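Local coordinates for glycosyl hydrolase (Streptomyces cattleya, PDB 7LR8), which hydrolyses glycosides as a family GH5 (subfamily 18) enzyme of N-glycan breakdown, probably cleaving the beta-1,4 link between mannose and N-acetylglucosamine, at the interface of chains A and B. Coordinates in Å, arbitrary orientation; residue numbers count along the deposited sequence, not the author numbering. Chains: chain A/B, Uncharacterized protein ScGH5_18.

The interface of chains A and B. Residues chain A 102-103, 105, 314-316; chain B 65-66, 108-109, 114, 116.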
ATOM      1  N   SER A 102      -0.121 -14.202  -2.391  1.00 15.07           N
ATOM      2  CA  SER A 102       0.829 -13.998  -1.292  1.00 15.63           C
ATOM      3  C   SER A 102       1.033 -12.531  -0.948  1.00 16.46           C
ATOM      4  O   SER A 102       1.654 -12.248   0.070  1.00 15.44           O
ATOM      5  CB  SER A 102       2.213 -14.642  -1.526  1.00 13.55           C
ATOM      6  OG  SER A 102       3.035 -13.822  -2.363  1.00 15.22           O
ATOM      7  N   PHE A 103       0.543 -11.600  -1.764  1.00 14.20           N
ATOM      8  CA  PHE A 103       0.717 -10.170  -1.532  1.00 12.08           C
ATOM      9  C   PHE A 103      -0.571  -9.552  -1.004  1.00 15.20           C
ATOM     10  O   PHE A 103      -1.669  -9.867  -1.480  1.00 15.14           O
ATOM     11  CB  PHE A 103       1.114  -9.448  -2.825  1.00 14.00           C
ATOM     12  CG  PHE A 103       2.437  -9.869  -3.380  1.00 13.76           C
ATOM     13  CD1 PHE A 103       3.612  -9.284  -2.935  1.00 14.90           C
ATOM     14  CD2 PHE A 103       2.508 -10.863  -4.356  1.00 14.10           C
ATOM     15  CE1 PHE A 103       4.845  -9.678  -3.445  1.00 17.95           C
ATOM     16  CE2 PHE A 103       3.728 -11.257  -4.866  1.00 13.28           C
ATOM     17  CZ  PHE A 103       4.901 -10.663  -4.421  1.00 18.31           C
ATOM     18  N   PHE A 105      -2.611  -6.085  -0.740  1.00 14.50           N
ATOM     19  CA  PHE A 105      -2.751  -4.751  -1.328  1.00 15.45           C
ATOM     20  C   PHE A 105      -3.714  -3.948  -0.458  1.00 14.18           C
ATOM     21  O   PHE A 105      -4.938  -4.042  -0.604  1.00 16.79           O
ATOM     22  CB  PHE A 105      -3.199  -4.862  -2.782  1.00 15.86           C
ATOM     23  CG  PHE A 105      -2.192  -5.581  -3.634  1.00 18.08           C
ATOM     24  CD1 PHE A 105      -1.091  -4.899  -4.134  1.00 15.51           C
ATOM     25  CD2 PHE A 105      -2.301  -6.944  -3.873  1.00 16.42           C
ATOM     26  CE1 PHE A 105      -0.129  -5.541  -4.891  1.00 19.73           C
ATOM     27  CE2 PHE A 105      -1.332  -7.608  -4.638  1.00 17.24           C
ATOM     28  CZ  PHE A 105      -0.241  -6.894  -5.140  1.00 16.95           C
ATOM     29  N   ALA A 314       9.202 -10.370  -9.362  1.00 17.98           N
ATOM     30  CA  ALA A 314       9.908 -11.132  -8.344  1.00 15.20           C
ATOM     31  C   ALA A 314       9.061 -11.372  -7.090  1.00 16.09           C
ATOM     32  O   ALA A 314       8.039 -10.724  -6.857  1.00 16.73           O
ATOM     33  CB  ALA A 314      11.194 -10.414  -7.942  1.00 18.37           C
ATOM     34  N   ASP A 315       9.508 -12.357  -6.299  1.00 18.63           N
ATOM     35  CA  ASP A 315       9.152 -12.620  -4.904  1.00 15.52           C
ATOM     36  C   ASP A 315       7.859 -13.418  -4.745  1.00 17.07           C
ATOM     37  O   ASP A 315       7.466 -13.695  -3.594  1.00 19.70           O
ATOM     38  CB  ASP A 315       9.061 -11.333  -4.055  1.00 16.71           C
ATOM     39  CG  ASP A 315      10.408 -10.626  -3.912  1.00 21.64           C
ATOM     40  OD1 ASP A 315      11.438 -11.299  -3.709  1.00 25.04           O
ATOM     41  OD2 ASP A 315      10.450  -9.388  -4.021  1.00 18.70           O
ATOM     42  N   PHE A 316       7.186 -13.808  -5.827  1.00 14.48           N
ATOM     43  CA  PHE A 316       6.090 -14.760  -5.693  1.00 13.72           C
ATOM     44  C   PHE A 316       6.626 -16.086  -5.166  1.00 16.04           C
ATOM     45  O   PHE A 316       7.700 -16.526  -5.582  1.00 17.58           O
ATOM     46  CB  PHE A 316       5.407 -15.034  -7.037  1.00 14.25           C
ATOM     47  CG  PHE A 316       4.558 -13.902  -7.536  1.00 15.20           C
ATOM     48  CD1 PHE A 316       5.138 -12.809  -8.165  1.00 15.87           C
ATOM     49  CD2 PHE A 316       3.172 -13.945  -7.392  1.00 16.09           C
ATOM     50  CE1 PHE A 316       4.352 -11.751  -8.633  1.00 16.94           C
ATOM     51  CE2 PHE A 316       2.378 -12.897  -7.860  1.00 16.48           C
ATOM     52  CZ  PHE A 316       2.977 -11.788  -8.480  1.00 16.24           C
TER
ATOM     53  N   ASN B  65       6.270  -3.847  -7.927  1.00 15.21           N
ATOM     54  CA  ASN B  65       6.927  -5.113  -7.653  1.00 17.00           C
ATOM     55  C   ASN B  65       8.413  -4.815  -7.557  1.00 18.01           C
ATOM     56  O   ASN B  65       8.907  -3.909  -8.224  1.00 16.17           O
ATOM     57  CB  ASN B  65       6.617  -6.130  -8.767  1.00 19.21           C
ATOM     58  CG  ASN B  65       7.346  -7.436  -8.590  1.00 20.12           C
ATOM     59  OD1 ASN B  65       8.524  -7.538  -8.905  1.00 16.85           O
ATOM     60  ND2 ASN B  65       6.643  -8.448  -8.087  1.00 16.77           N
ATOM     61  N   ARG B  66       9.133  -5.555  -6.709  1.00 17.83           N
ATOM     62  CA  ARG B  66      10.542  -5.226  -6.487  1.00 16.90           C
ATOM     63  C   ARG B  66      11.326  -5.137  -7.789  1.00 17.70           C
ATOM     64  O   ARG B  66      12.266  -4.339  -7.902  1.00 18.04           O
ATOM     65  CB  ARG B  66      11.194  -6.257  -5.566  1.00 18.25           C
ATOM     66  CG  ARG B  66      12.664  -5.974  -5.259  1.00 18.89           C
ATOM     67  CD  ARG B  66      13.206  -6.878  -4.154  1.00 15.17           C
ATOM     68  NE  ARG B  66      13.052  -8.299  -4.459  1.00 19.43           N
ATOM     69  CZ  ARG B  66      13.951  -9.021  -5.126  1.00 21.71           C
ATOM     70  NH1 ARG B  66      15.063  -8.451  -5.574  1.00 22.06           N
ATOM     71  NH2 ARG B  66      13.732 -10.307  -5.351  1.00 22.45           N
ATOM     72  N   ALA B 108       3.566  -3.516  -1.562  1.00 14.78           N
ATOM     73  CA  ALA B 108       3.069  -4.785  -1.040  1.00 15.20           C
ATOM     74  C   ALA B 108       4.201  -5.769  -0.797  1.00 15.87           C
ATOM     75  O   ALA B 108       4.088  -6.640   0.074  1.00 14.92           O
ATOM     76  CB  ALA B 108       2.047  -5.378  -2.010  1.00 16.80           C
ATOM     77  N   TRP B 109       5.308  -5.620  -1.520  1.00 13.88           N
ATOM     78  CA  TRP B 109       6.426  -6.545  -1.395  1.00 13.44           C
ATOM     79  C   TRP B 109       7.347  -6.197  -0.236  1.00 14.84           C
ATOM     80  O   TRP B 109       8.389  -6.841  -0.084  1.00 16.05           O
ATOM     81  CB  TRP B 109       7.203  -6.606  -2.708  1.00 15.94           C
ATOM     82  CG  TRP B 109       7.563  -5.280  -3.336  1.00 15.44           C
ATOM     83  CD1 TRP B 109       6.806  -4.560  -4.219  1.00 13.95           C
ATOM     84  CD2 TRP B 109       8.798  -4.563  -3.182  1.00 16.45           C
ATOM     85  NE1 TRP B 109       7.497  -3.425  -4.617  1.00 14.14           N
ATOM     86  CE2 TRP B 109       8.714  -3.404  -3.990  1.00 14.17           C
ATOM     87  CE3 TRP B 109       9.971  -4.792  -2.448  1.00 14.38           C
ATOM     88  CZ2 TRP B 109       9.751  -2.463  -4.068  1.00 14.26           C
ATOM     89  CZ3 TRP B 109      11.010  -3.870  -2.538  1.00 16.50           C
ATOM     90  CH2 TRP B 109      10.888  -2.711  -3.339  1.00 15.37           C
ATOM     91  N   HIS B 114       5.298 -10.410   3.141  1.00 14.74           N
ATOM     92  CA  HIS B 114       6.604 -10.062   2.616  1.00 15.35           C
ATOM     93  C   HIS B 114       7.320  -9.040   3.492  1.00 14.98           C
ATOM     94  O   HIS B 114       8.196  -8.325   3.006  1.00 15.98           O
ATOM     95  CB  HIS B 114       6.458  -9.533   1.187  1.00 15.14           C
ATOM     96  CG  HIS B 114       5.920 -10.552   0.228  1.00 16.07           C
ATOM     97  ND1 HIS B 114       6.739 -11.330  -0.556  1.00 16.51           N
ATOM     98  CD2 HIS B 114       4.652 -10.945  -0.045  1.00 13.05           C
ATOM     99  CE1 HIS B 114       6.003 -12.149  -1.288  1.00 19.01           C
ATOM    100  NE2 HIS B 114       4.731 -11.945  -0.989  1.00 16.13           N
ATOM    101  N   ARG B 116       9.779  -7.046   5.179  1.00 16.78           N
ATOM    102  CA  ARG B 116      11.232  -7.061   5.075  1.00 18.78           C
ATOM    103  C   ARG B 116      11.722  -5.661   5.398  1.00 18.05           C
ATOM    104  O   ARG B 116      11.255  -4.695   4.793  1.00 18.48           O
ATOM    105  CB  ARG B 116      11.696  -7.493   3.679  1.00 21.21           C
ATOM    106  CG  ARG B 116      11.466  -8.964   3.388  1.00 15.69           C
ATOM    107  CD  ARG B 116      11.869  -9.324   1.976  1.00 16.80           C
ATOM    108  NE  ARG B 116      10.925  -8.844   0.974  1.00 16.52           N
ATOM    109  CZ  ARG B 116      11.032  -9.102  -0.329  1.00 14.66           C
ATOM    110  NH1 ARG B 116      12.058  -9.838  -0.790  1.00 16.09           N
ATOM    111  NH2 ARG B 116      10.114  -8.646  -1.170  1.00 18.81           N
TER
HETATM  112  O   HOH W   1       8.409  -8.028  -5.336  1.00 14.78           O
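A:Asp315 reaches from its loop to two arginines of chain B, B:Arg66 and B:Arg116, at a two-fold symmetric interface between copies of the enzyme; whether this dimer forms in solution the structure alone does not show. B:Arg66, its chain bent at chi3 (57°), turns its NE/NH2 edge side-on to the carboxylate. Its NE meets the syn lone pair of A:Asp315 OD2 at 2.9 Å. Its NH2 bonds A:Asp315 OD1 at 3.0 Å. B:Arg116 comes from above the carboxylate, the two planes 83° apart. Its NH2 gives A:Asp315 OD2 a nearly straight bond of 3.0 Å. The same NH2 also bonds the carbonyl O of B:Trp109, which helps fix the guanidinium. A short acidic side chain suits a place where two guanidinium groups converge, and they would probably stabilise its negative charge; an alanine here would probably leave both without their mate. Next door, B:Asn65 uses both ends of its amide on the backbone of A:Ala314, OD1 accepting from N and ND2 donating to O, as a carboxamide can.

The other main element is flat: the rings of A:Phe103 and B:His114 stack almost parallel, centroids 4.0 Å apart, with A:Phe103 CE1 above the imidazole face, offset toward its rim. Histidine suits the spot because it can stack by its face and still hydrogen-bond through a ring nitrogen. A:Phe103 turns its CE2 edge onto the face of A:Phe316, over the ring centre. At the tip of the imidazole, B:His114 NE2 and the A:Ser102 hydroxyl OG share a hydrogen bond of 2.9 Å.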